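Local coordinates for protein F-93 (Sulfolobus virus 1, PDB 1TBX) that probably acts as a transcription factor, a homodimeric winged-helix protein that recognises a palindromic or pseudo-palindromic DNA sequence, at residues Asp45-Leu50 with Val56-Glu61; Pro5-Glu10 with Glu85-Ile90; Tyr16-Glu21 with Phe76-Lys81. One frame throughout, in Å; residues are numbered along the deposited sequence.

Contact 1: residues Asp45-Leu50 with Val56-Glu61; sequences DAKKFL and VKERQE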
loop_
_atom_site.group_PDB
_atom_site.type_symbol
_atom_site.label_atom_id
_atom_site.label_comp_id
_atom_site.label_asym_id
_atom_site.label_seq_id
_atom_site.Cartn_x
_atom_site.Cartn_y
_atom_site.Cartn_z
ATOM N N ASP A 45 -6.908 15.285 3.477
ATOM C CA ASP A 45 -7.244 14.869 2.131
ATOM C C ASP A 45 -7.645 13.398 2.139
ATOM O O ASP A 45 -8.648 13.010 1.528
ATOM C CB ASP A 45 -6.073 15.100 1.215
ATOM C CG ASP A 45 -6.227 16.340 0.414
ATOM O OD1 ASP A 45 -7.174 17.149 0.672
ATOM O OD2 ASP A 45 -5.432 16.589 -0.518
ATOM N N ALA A 46 -6.881 12.600 2.877
ATOM C CA ALA A 46 -7.178 11.205 3.016
ATOM C C ALA A 46 -8.507 10.955 3.768
ATOM O O ALA A 46 -9.290 10.065 3.379
ATOM C CB ALA A 46 -5.994 10.469 3.684
ATOM N N LYS A 47 -8.784 11.723 4.828
ATOM C CA LYS A 47 -10.052 11.510 5.528
ATOM C C LYS A 47 -11.163 11.802 4.516
ATOM O O LYS A 47 -12.072 10.985 4.338
ATOM C CB LYS A 47 -10.162 12.323 6.844
ATOM C CG LYS A 47 -11.519 12.285 7.580
ATOM C CD LYS A 47 -11.850 13.688 8.167
ATOM C CE LYS A 47 -13.002 14.451 7.462
ATOM N NZ LYS A 47 -12.915 15.936 7.636
ATOM N N LYS A 48 -11.036 12.918 3.796
ATOM C CA LYS A 48 -12.038 13.296 2.797
ATOM C C LYS A 48 -12.313 12.119 1.851
ATOM O O LYS A 48 -13.465 11.720 1.633
ATOM C CB LYS A 48 -11.581 14.507 1.999
ATOM C CG LYS A 48 -12.693 15.545 1.728
ATOM C CD LYS A 48 -12.846 15.879 0.244
ATOM C CE LYS A 48 -12.969 17.389 -0.009
ATOM N NZ LYS A 48 -12.783 17.752 -1.472
ATOM N N PHE A 49 -11.237 11.542 1.332
ATOM C CA PHE A 49 -11.363 10.529 0.315
ATOM C C PHE A 49 -12.081 9.268 0.865
ATOM O O PHE A 49 -13.046 8.800 0.278
ATOM C CB PHE A 49 -9.980 10.249 -0.294
ATOM C CG PHE A 49 -9.942 9.058 -1.195
ATOM C CD1 PHE A 49 -10.279 9.173 -2.535
ATOM C CD2 PHE A 49 -9.566 7.806 -0.696
ATOM C CE1 PHE A 49 -10.254 8.065 -3.372
ATOM C CE2 PHE A 49 -9.542 6.667 -1.550
ATOM C CZ PHE A 49 -9.880 6.804 -2.885
ATOM N N LEU A 50 -11.639 8.756 2.006
ATOM C CA LEU A 50 -12.216 7.534 2.549
ATOM C C LEU A 50 -13.688 7.716 2.930
ATOM O O LEU A 50 -14.477 6.762 2.827
ATOM C CB LEU A 50 -11.417 7.061 3.742
ATOM C CG LEU A 50 -9.896 6.958 3.564
ATOM C CD1 LEU A 50 -9.174 6.871 4.943
ATOM C CD2 LEU A 50 -9.569 5.742 2.684
ATOM N N VAL A 56 -15.179 5.078 5.453
ATOM C CA VAL A 56 -15.135 5.675 6.793
ATOM C C VAL A 56 -16.338 6.578 6.983
ATOM O O VAL A 56 -16.824 7.195 6.022
ATOM C CB VAL A 56 -13.856 6.528 6.940
ATOM C CG1 VAL A 56 -13.882 7.437 8.154
ATOM C CG2 VAL A 56 -12.614 5.637 6.972
ATOM N N LYS A 57 -16.819 6.660 8.219
ATOM C CA LYS A 57 -17.873 7.611 8.556
ATOM C C LYS A 57 -17.358 8.581 9.609
ATOM O O LYS A 57 -16.650 8.182 10.515
ATOM C CB LYS A 57 -19.152 6.895 9.021
ATOM C CG LYS A 57 -20.166 6.645 7.873
ATOM C CD LYS A 57 -21.133 5.429 8.112
ATOM C CE LYS A 57 -22.082 5.156 6.886
ATOM N NZ LYS A 57 -23.554 4.944 7.211
ATOM N N GLU A 58 -17.678 9.861 9.477
ATOM C CA GLU A 58 -17.332 10.790 10.530
ATOM C C GLU A 58 -18.569 11.363 11.216
ATOM O O GLU A 58 -19.392 11.994 10.546
ATOM C CB GLU A 58 -16.479 11.925 9.985
ATOM C CG GLU A 58 -16.060 12.941 11.046
ATOM C CD GLU A 58 -15.076 13.930 10.490
ATOM O OE1 GLU A 58 -13.985 14.102 11.094
ATOM O OE2 GLU A 58 -15.398 14.506 9.421
ATOM N N ARG A 59 -18.690 11.165 12.537
ATOM C CA ARG A 59 -19.782 11.767 13.338
ATOM C C ARG A 59 -19.292 12.762 14.394
ATOM O O ARG A 59 -18.205 12.603 14.966
ATOM C CB ARG A 59 -20.631 10.698 14.025
ATOM C CG ARG A 59 -21.097 9.522 13.140
ATOM C CD ARG A 59 -21.925 8.466 13.895
ATOM N NE ARG A 59 -21.281 7.152 13.911
ATOM C CZ ARG A 59 -21.625 6.147 14.725
ATOM N NH1 ARG A 59 -22.619 6.293 15.605
ATOM N NH2 ARG A 59 -20.982 4.976 14.648
ATOM N N GLN A 60 -20.091 13.802 14.636
ATOM C CA GLN A 60 -19.862 14.700 15.769
ATOM C C GLN A 60 -20.554 14.087 17.008
ATOM O O GLN A 60 -21.750 14.186 17.180
ATOM C CB GLN A 60 -20.302 16.144 15.452
ATOM C CG GLN A 60 -20.295 17.139 16.628
ATOM C CD GLN A 60 -18.955 17.867 16.854
ATOM O OE1 GLN A 60 -18.212 18.191 15.915
ATOM N NE2 GLN A 60 -18.657 18.133 18.115
ATOM N N GLU A 61 -19.771 13.403 17.831
ATOM C CA GLU A 61 -20.264 12.720 19.009
ATOM C C GLU A 61 -19.431 13.163 20.206
ATOM O O GLU A 61 -18.215 13.396 20.069
ATOM C CB GLU A 61 -20.107 11.219 18.840
ATOM C CG GLU A 61 -21.327 10.513 18.284
ATOM C CD GLU A 61 -21.018 9.065 17.925
ATOM O OE1 GLU A 61 -19.996 8.485 18.432
ATOM O OE2 GLU A 61 -21.803 8.514 17.115
#
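K47 and E58 both start with CG anti to the backbone N (chi1 174° and -179°) but diverge further out. The glutamate stays extended, whereas the lysine bends at chi2 and chi3, and that bend carries its end toward the strand until the two side chains cross at about a right angle. K47 NZ lies 3.4 Å from E58 OE2, forming a salt bridge. The lysine methylenes cross the carboxylate, K47 CD lying 3.6 Å from E58 OE1. That second oxygen has its own partner, a hydrogen bond with T25 OG1, so both carboxylate oxygens are engaged and E58 links helix 40-52 to helix 25-33.

Nearer the strand's start the contact turns apolar. V56 directs CG2 at L50, reaching its CB at 3.7 Å and its CD1 at 4.2 Å. The backbones meet here too: V56 N donates to L50 O at 3.2 Å and a bent 143°. L50 and V56 also pack on helix 9-17, L50 against V13 and V56 against L14 and L17, which places this end in the core of the winged helix, where helix 40-52 leads into the wing hairpin of strands 56-61 and 64-69. The chemistry implies a division of labour: buried carbon contacts and one backbone bond fix the strand's start, while a partly exposed charge pair ties its next inward-facing residue to the helix.

Contact 2: residues Pro5-Glu10 with Glu85-Ile90; sequences PFFYPE and ETYKQI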
loop_
_atom_site.group_PDB
_atom_site.type_symbol
_atom_site.label_atom_id
_atom_site.label_comp_id
_atom_site.label_asym_id
_atom_site.label_seq_id
_atom_site.Cartn_x
_atom_site.Cartn_y
_atom_site.Cartn_z
ATOM N N PRO A 5 7.069 4.969 0.702
ATOM C CA PRO A 5 6.706 3.900 -0.270
ATOM C C PRO A 5 5.619 3.169 0.489
ATOM O O PRO A 5 5.760 3.108 1.714
ATOM C CB PRO A 5 7.970 3.061 -0.342
ATOM C CG PRO A 5 9.024 3.806 0.486
ATOM C CD PRO A 5 8.339 4.709 1.409
ATOM N N PHE A 6 4.558 2.604 -0.041
ATOM C CA PHE A 6 4.334 1.695 -1.089
ATOM C C PHE A 6 2.807 1.935 -0.960
ATOM O O PHE A 6 1.988 1.487 -1.777
ATOM C CB PHE A 6 4.529 0.300 -0.497
ATOM C CG PHE A 6 5.899 -0.291 -0.705
ATOM C CD1 PHE A 6 6.971 0.090 0.082
ATOM C CD2 PHE A 6 6.110 -1.266 -1.679
ATOM C CE1 PHE A 6 8.245 -0.459 -0.118
ATOM C CE2 PHE A 6 7.359 -1.813 -1.870
ATOM C CZ PHE A 6 8.435 -1.409 -1.080
ATOM N N PHE A 7 2.454 2.609 0.155
ATOM C CA PHE A 7 1.099 2.960 0.557
ATOM C C PHE A 7 0.894 4.459 0.479
ATOM O O PHE A 7 1.722 5.255 0.913
ATOM C CB PHE A 7 0.830 2.540 2.012
ATOM C CG PHE A 7 1.366 1.177 2.365
ATOM C CD1 PHE A 7 2.595 1.049 2.999
ATOM C CD2 PHE A 7 0.665 0.023 2.031
ATOM C CE1 PHE A 7 3.113 -0.222 3.333
ATOM C CE2 PHE A 7 1.185 -1.259 2.352
ATOM C CZ PHE A 7 2.416 -1.374 3.008
ATOM N N TYR A 8 -0.232 4.839 -0.082
ATOM C CA TYR A 8 -0.675 6.203 -0.046
ATOM C C TYR A 8 -1.249 6.509 1.340
ATOM O O TYR A 8 -1.470 5.588 2.141
ATOM C CB TYR A 8 -1.769 6.359 -1.075
ATOM C CG TYR A 8 -1.304 6.614 -2.475
ATOM C CD1 TYR A 8 -1.236 5.577 -3.420
ATOM C CD2 TYR A 8 -0.975 7.885 -2.885
ATOM C CE1 TYR A 8 -0.856 5.825 -4.726
ATOM C CE2 TYR A 8 -0.591 8.136 -4.168
ATOM C CZ TYR A 8 -0.529 7.117 -5.091
ATOM O OH TYR A 8 -0.139 7.428 -6.387
ATOM N N PRO A 9 -1.501 7.788 1.633
ATOM C CA PRO A 9 -2.086 8.170 2.930
ATOM C C PRO A 9 -3.413 7.509 3.271
ATOM O O PRO A 9 -3.626 7.079 4.415
ATOM C CB PRO A 9 -2.246 9.666 2.806
ATOM C CG PRO A 9 -1.056 10.019 1.943
ATOM C CD PRO A 9 -1.151 8.965 0.810
ATOM N N GLU A 10 -4.291 7.414 2.289
ATOM C CA GLU A 10 -5.582 6.780 2.483
ATOM C C GLU A 10 -5.409 5.373 3.058
ATOM O O GLU A 10 -6.162 4.941 3.952
ATOM C CB GLU A 10 -6.224 6.757 1.124
ATOM C CG GLU A 10 -5.417 7.644 0.177
ATOM C CD GLU A 10 -5.113 6.958 -1.128
ATOM O OE1 GLU A 10 -5.571 5.828 -1.278
ATOM O OE2 GLU A 10 -4.445 7.527 -2.024
ATOM N N GLU A 85 1.961 -3.373 8.685
ATOM C CA GLU A 85 2.624 -3.976 9.808
ATOM C C GLU A 85 3.828 -4.817 9.403
ATOM O O GLU A 85 4.859 -4.804 10.094
ATOM C CB GLU A 85 1.622 -4.791 10.579
ATOM C CG GLU A 85 2.019 -4.924 12.013
ATOM C CD GLU A 85 1.801 -3.629 12.803
ATOM O OE1 GLU A 85 0.948 -2.775 12.361
ATOM O OE2 GLU A 85 2.492 -3.492 13.874
ATOM N N THR A 86 3.682 -5.553 8.289
ATOM C CA THR A 86 4.719 -6.421 7.805
ATOM C C THR A 86 5.811 -5.502 7.307
ATOM O O THR A 86 6.984 -5.736 7.555
ATOM C CB THR A 86 4.171 -7.303 6.650
ATOM O OG1 THR A 86 3.120 -8.142 7.146
ATOM C CG2 THR A 86 5.251 -8.292 6.114
ATOM N N TYR A 87 5.402 -4.445 6.610
ATOM C CA TYR A 87 6.337 -3.400 6.192
ATOM C C TYR A 87 7.186 -2.858 7.339
ATOM O O TYR A 87 8.421 -2.909 7.242
ATOM C CB TYR A 87 5.628 -2.208 5.575
ATOM C CG TYR A 87 6.591 -1.205 4.977
ATOM C CD1 TYR A 87 7.687 -1.639 4.231
ATOM C CD2 TYR A 87 6.417 0.171 5.160
ATOM C CE1 TYR A 87 8.580 -0.750 3.679
ATOM C CE2 TYR A 87 7.314 1.072 4.607
ATOM C CZ TYR A 87 8.393 0.606 3.869
ATOM O OH TYR A 87 9.281 1.476 3.277
ATOM N N LYS A 88 6.523 -2.330 8.389
ATOM C CA LYS A 88 7.192 -1.903 9.603
ATOM C C LYS A 88 8.194 -2.921 10.106
ATOM O O LYS A 88 9.331 -2.570 10.370
ATOM C CB LYS A 88 6.188 -1.700 10.684
ATOM C CG LYS A 88 5.482 -0.379 10.726
ATOM C CD LYS A 88 4.719 -0.279 12.078
ATOM C CE LYS A 88 3.318 0.377 11.860
ATOM N NZ LYS A 88 2.040 -0.337 12.318
ATOM N N GLN A 89 7.813 -4.198 10.200
ATOM C CA GLN A 89 8.746 -5.233 10.690
ATOM C C GLN A 89 9.867 -5.519 9.750
ATOM O O GLN A 89 10.898 -6.029 10.163
ATOM C CB GLN A 89 8.032 -6.546 11.024
ATOM C CG GLN A 89 7.170 -6.451 12.245
ATOM C CD GLN A 89 7.945 -5.924 13.484
ATOM O OE1 GLN A 89 8.977 -6.510 13.877
ATOM N NE2 GLN A 89 7.466 -4.828 14.069
ATOM N N ILE A 90 9.656 -5.253 8.466
ATOM C CA ILE A 90 10.694 -5.487 7.465
ATOM C C ILE A 90 11.743 -4.360 7.601
ATOM O O ILE A 90 12.936 -4.629 7.740
ATOM C CB ILE A 90 10.043 -5.610 6.057
ATOM C CG1 ILE A 90 9.777 -7.076 5.726
ATOM C CG2 ILE A 90 10.898 -4.970 4.989
ATOM C CD1 ILE A 90 8.899 -7.256 4.516
#
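Y87 presents its ring to both F6 and F7, and this is the tightly packed half of the contact. Each phenylalanine turns an edge to the tyrosine face in an offset edge-to-face pair. The centroids are 5.4 Å apart for F6 and 5.9 Å for F7, and both planes are inclined to that of Y87 by a little over 60°. F6 CE1 approaches Y87 CE1 to 3.8 Å, whereas F7 CE1 reaches the other flank of the ring, 3.8 Å from Y87 CD2. With CG anti to its backbone N (chi1 -173°), Y87 leans out from the helix toward the N-terminal segment.

This aromatic cluster joins the segment leading into helix 9-17 to the long C-terminal helix 71-94, and it belongs to the homodimer interface of this winged-helix protein: F76 of the second subunit meets the rings of both F6 and Y87, and F55 of that subunit meets F6 edge-to-face.

P5 closes the cluster at the hydroxyl end of Y87, its CG 3.6 Å from Y87 OH, whose polar partner is K91 NZ. The looser side is the partly exposed helix face turned away, which carries the E85-K88 salt bridge, OE1 to NZ 2.7 Å.

Contact 3: residues Tyr16-Glu21 with Phe76-Lys81; sequences YLYDNE and FAISLK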
loop_
_atom_site.group_PDB
_atom_site.type_symbol
_atom_site.label_atom_id
_atom_site.label_comp_id
_atom_site.label_asym_id
_atom_site.label_seq_id
_atom_site.Cartn_x
_atom_site.Cartn_y
_atom_site.Cartn_z
ATOM N N TYR A 16 -4.852 2.450 10.311
ATOM C CA TYR A 16 -4.755 2.913 11.687
ATOM C C TYR A 16 -6.099 3.038 12.389
ATOM O O TYR A 16 -6.192 2.924 13.625
ATOM C CB TYR A 16 -3.971 4.209 11.736
ATOM C CG TYR A 16 -2.515 3.883 11.791
ATOM C CD1 TYR A 16 -1.825 3.392 10.656
ATOM C CD2 TYR A 16 -1.819 3.979 13.006
ATOM C CE1 TYR A 16 -0.453 3.048 10.752
ATOM C CE2 TYR A 16 -0.458 3.650 13.111
ATOM C CZ TYR A 16 0.217 3.192 12.000
ATOM O OH TYR A 16 1.545 2.875 12.176
ATOM N N LEU A 17 -7.146 3.255 11.605
ATOM C CA LEU A 17 -8.471 3.404 12.176
ATOM C C LEU A 17 -8.970 2.053 12.725
ATOM O O LEU A 17 -9.714 1.994 13.722
ATOM C CB LEU A 17 -9.431 3.947 11.125
ATOM C CG LEU A 17 -10.848 4.251 11.568
ATOM C CD1 LEU A 17 -10.797 4.988 12.886
ATOM C CD2 LEU A 17 -11.527 5.072 10.509
ATOM N N TYR A 18 -8.549 0.976 12.066
ATOM C CA TYR A 18 -8.976 -0.301 12.492
ATOM C C TYR A 18 -8.600 -0.451 13.948
ATOM O O TYR A 18 -7.487 -0.134 14.357
ATOM C CB TYR A 18 -8.406 -1.429 11.638
ATOM C CG TYR A 18 -9.022 -2.759 12.050
ATOM C CD1 TYR A 18 -10.254 -3.174 11.525
ATOM C CD2 TYR A 18 -8.397 -3.591 13.006
ATOM C CE1 TYR A 18 -10.845 -4.394 11.914
ATOM C CE2 TYR A 18 -8.965 -4.832 13.381
ATOM C CZ TYR A 18 -10.203 -5.225 12.845
ATOM O OH TYR A 18 -10.807 -6.438 13.233
ATOM N N ASP A 19 -9.570 -0.918 14.723
ATOM C CA ASP A 19 -9.419 -1.019 16.146
ATOM C C ASP A 19 -9.350 0.310 16.914
ATOM O O ASP A 19 -9.168 0.286 18.153
ATOM C CB ASP A 19 -8.129 -1.820 16.469
ATOM C CG ASP A 19 -8.417 -3.220 17.003
ATOM O OD1 ASP A 19 -9.538 -3.445 17.525
ATOM O OD2 ASP A 19 -7.583 -4.162 16.917
ATOM N N ASN A 20 -9.451 1.443 16.220
ATOM C CA ASN A 20 -9.501 2.722 16.905
ATOM C C ASN A 20 -10.759 3.466 16.601
ATOM O O ASN A 20 -10.787 4.710 16.641
ATOM C CB ASN A 20 -8.294 3.578 16.572
ATOM C CG ASN A 20 -7.061 3.112 17.286
ATOM O OD1 ASN A 20 -5.996 3.694 17.141
ATOM N ND2 ASN A 20 -7.192 2.028 18.059
ATOM N N GLU A 21 -11.809 2.721 16.282
ATOM C CA GLU A 21 -13.070 3.386 16.033
ATOM C C GLU A 21 -13.493 4.188 17.272
ATOM O O GLU A 21 -13.252 3.754 18.398
ATOM C CB GLU A 21 -14.102 2.383 15.585
ATOM C CG GLU A 21 -13.830 1.894 14.177
ATOM C CD GLU A 21 -14.689 0.711 13.843
ATOM O OE1 GLU A 21 -15.882 0.736 14.184
ATOM O OE2 GLU A 21 -14.161 -0.274 13.280
ATOM N N PHE A 76 -11.410 -4.057 4.399
ATOM C CA PHE A 76 -10.146 -3.600 3.802
ATOM C C PHE A 76 -9.067 -3.226 4.820
ATOM O O PHE A 76 -7.919 -3.656 4.689
ATOM C CB PHE A 76 -10.411 -2.408 2.899
ATOM C CG PHE A 76 -9.335 -2.146 1.889
ATOM C CD1 PHE A 76 -8.437 -3.147 1.514
ATOM C CD2 PHE A 76 -9.241 -0.884 1.280
ATOM C CE1 PHE A 76 -7.422 -2.878 0.562
ATOM C CE2 PHE A 76 -8.249 -0.607 0.323
ATOM C CZ PHE A 76 -7.337 -1.606 -0.032
ATOM N N ALA A 77 -9.430 -2.414 5.814
ATOM C CA ALA A 77 -8.505 -2.005 6.863
ATOM C C ALA A 77 -7.660 -3.193 7.403
ATOM O O ALA A 77 -6.450 -3.053 7.595
ATOM C CB ALA A 77 -9.268 -1.293 7.994
ATOM N N ILE A 78 -8.290 -4.358 7.597
ATOM C CA ILE A 78 -7.588 -5.530 8.158
ATOM C C ILE A 78 -6.439 -5.964 7.257
ATOM O O ILE A 78 -5.316 -6.151 7.742
ATOM C CB ILE A 78 -8.530 -6.711 8.356
ATOM C CG1 ILE A 78 -9.591 -6.410 9.424
ATOM C CG2 ILE A 78 -7.743 -7.988 8.658
ATOM C CD1 ILE A 78 -10.885 -7.313 9.258
ATOM N N SER A 79 -6.714 -6.116 5.962
ATOM C CA SER A 79 -5.673 -6.551 5.061
ATOM C C SER A 79 -4.612 -5.470 4.818
ATOM O O SER A 79 -3.452 -5.780 4.588
ATOM C CB SER A 79 -6.248 -7.056 3.755
ATOM O OG SER A 79 -7.029 -6.057 3.140
ATOM N N LEU A 80 -4.995 -4.201 4.843
ATOM C CA LEU A 80 -3.990 -3.139 4.811
ATOM C C LEU A 80 -3.096 -3.147 6.059
ATOM O O LEU A 80 -1.891 -2.955 5.938
ATOM C CB LEU A 80 -4.634 -1.761 4.661
ATOM C CG LEU A 80 -5.325 -1.364 3.334
ATOM C CD1 LEU A 80 -6.135 -0.027 3.452
ATOM C CD2 LEU A 80 -4.355 -1.367 2.098
ATOM N N LYS A 81 -3.687 -3.346 7.243
ATOM C CA LYS A 81 -2.952 -3.328 8.512
ATOM C C LYS A 81 -1.820 -4.344 8.470
ATOM O O LYS A 81 -0.691 -4.056 8.916
ATOM C CB LYS A 81 -3.893 -3.652 9.690
ATOM C CG LYS A 81 -3.261 -3.629 11.091
ATOM C CD LYS A 81 -3.388 -2.265 11.853
ATOM C CE LYS A 81 -2.177 -1.229 11.543
ATOM N NZ LYS A 81 -1.589 -0.421 12.702
#
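The end of helix 9-17, with the turn that follows it, rests through Y16 and Y18 on the long helix 71-94 that follows the wing. L17 to N20 form a type II beta turn, and Y18 is the first residue to leave helical geometry. The two tyrosines thus reach the long helix at different levels, Y16 at K81 and Y18 at A77, where the CA atoms of Y18 and A77 are 5.9 Å apart.

At the first level the interaction is cation-pi. K81 leaves its backbone with CG anti to N (chi1 -178°), and the bends at chi2, chi3 and chi4 turn the chain back to set NZ over the Y16 ring. NZ lies 4.0 Å from the ring centroid and only 9° off the normal, hence over the middle of the face; K81 and Y16 side chains cross at about a right angle. E85 OE1 gives the same ammonium a long, weak ion pair, and L28 and V32 of helix 25-33 touch Y16.

At the second level the contact is carbon on carbon. Y18 CB meets A77 CB at 3.7 Å, and the small alanine side chain is consistent with the close approach of the backbones here. Beyond it the ring continues to I78, whose CG1 lies over its face in a CH-pi contact, 3.9 Å from the centroid and 29° off the normal. I78 CD1 also approaches the rim, 3.9 Å from Y18 CE1. L69 of strand 64-69 packs on Y18 as well.

Such docking on the end of helix 9-17 fits a winged-helix fold whose C-terminal helix packs back on helix 9-17, here a helix that also takes part in the dimer.

Overall arrangement
Contacts 2 and 3 use helix 9-17 or the residues before it, and contact 1 packs against that helix. Contacts 2 and 3 both join that part of the chain to helix 71-94, with centres about 13 Å apart, and they touch where K88 CE lies near Y16 OH. Contact 1, which sets helix 40-52 against strand 56-61, has its centre about 14 Å from that of contact 3 and about 21 Å from that of contact 2. It packs against both: V56 CG2 lies 3.7 Å from L17 CD2, and L50 CD1 lies 3.7 Å from E10 O. Contacts 1 and 3 are nested within the loop closed by contact 2, and each touches the second subunit, in keeping with the homodimer.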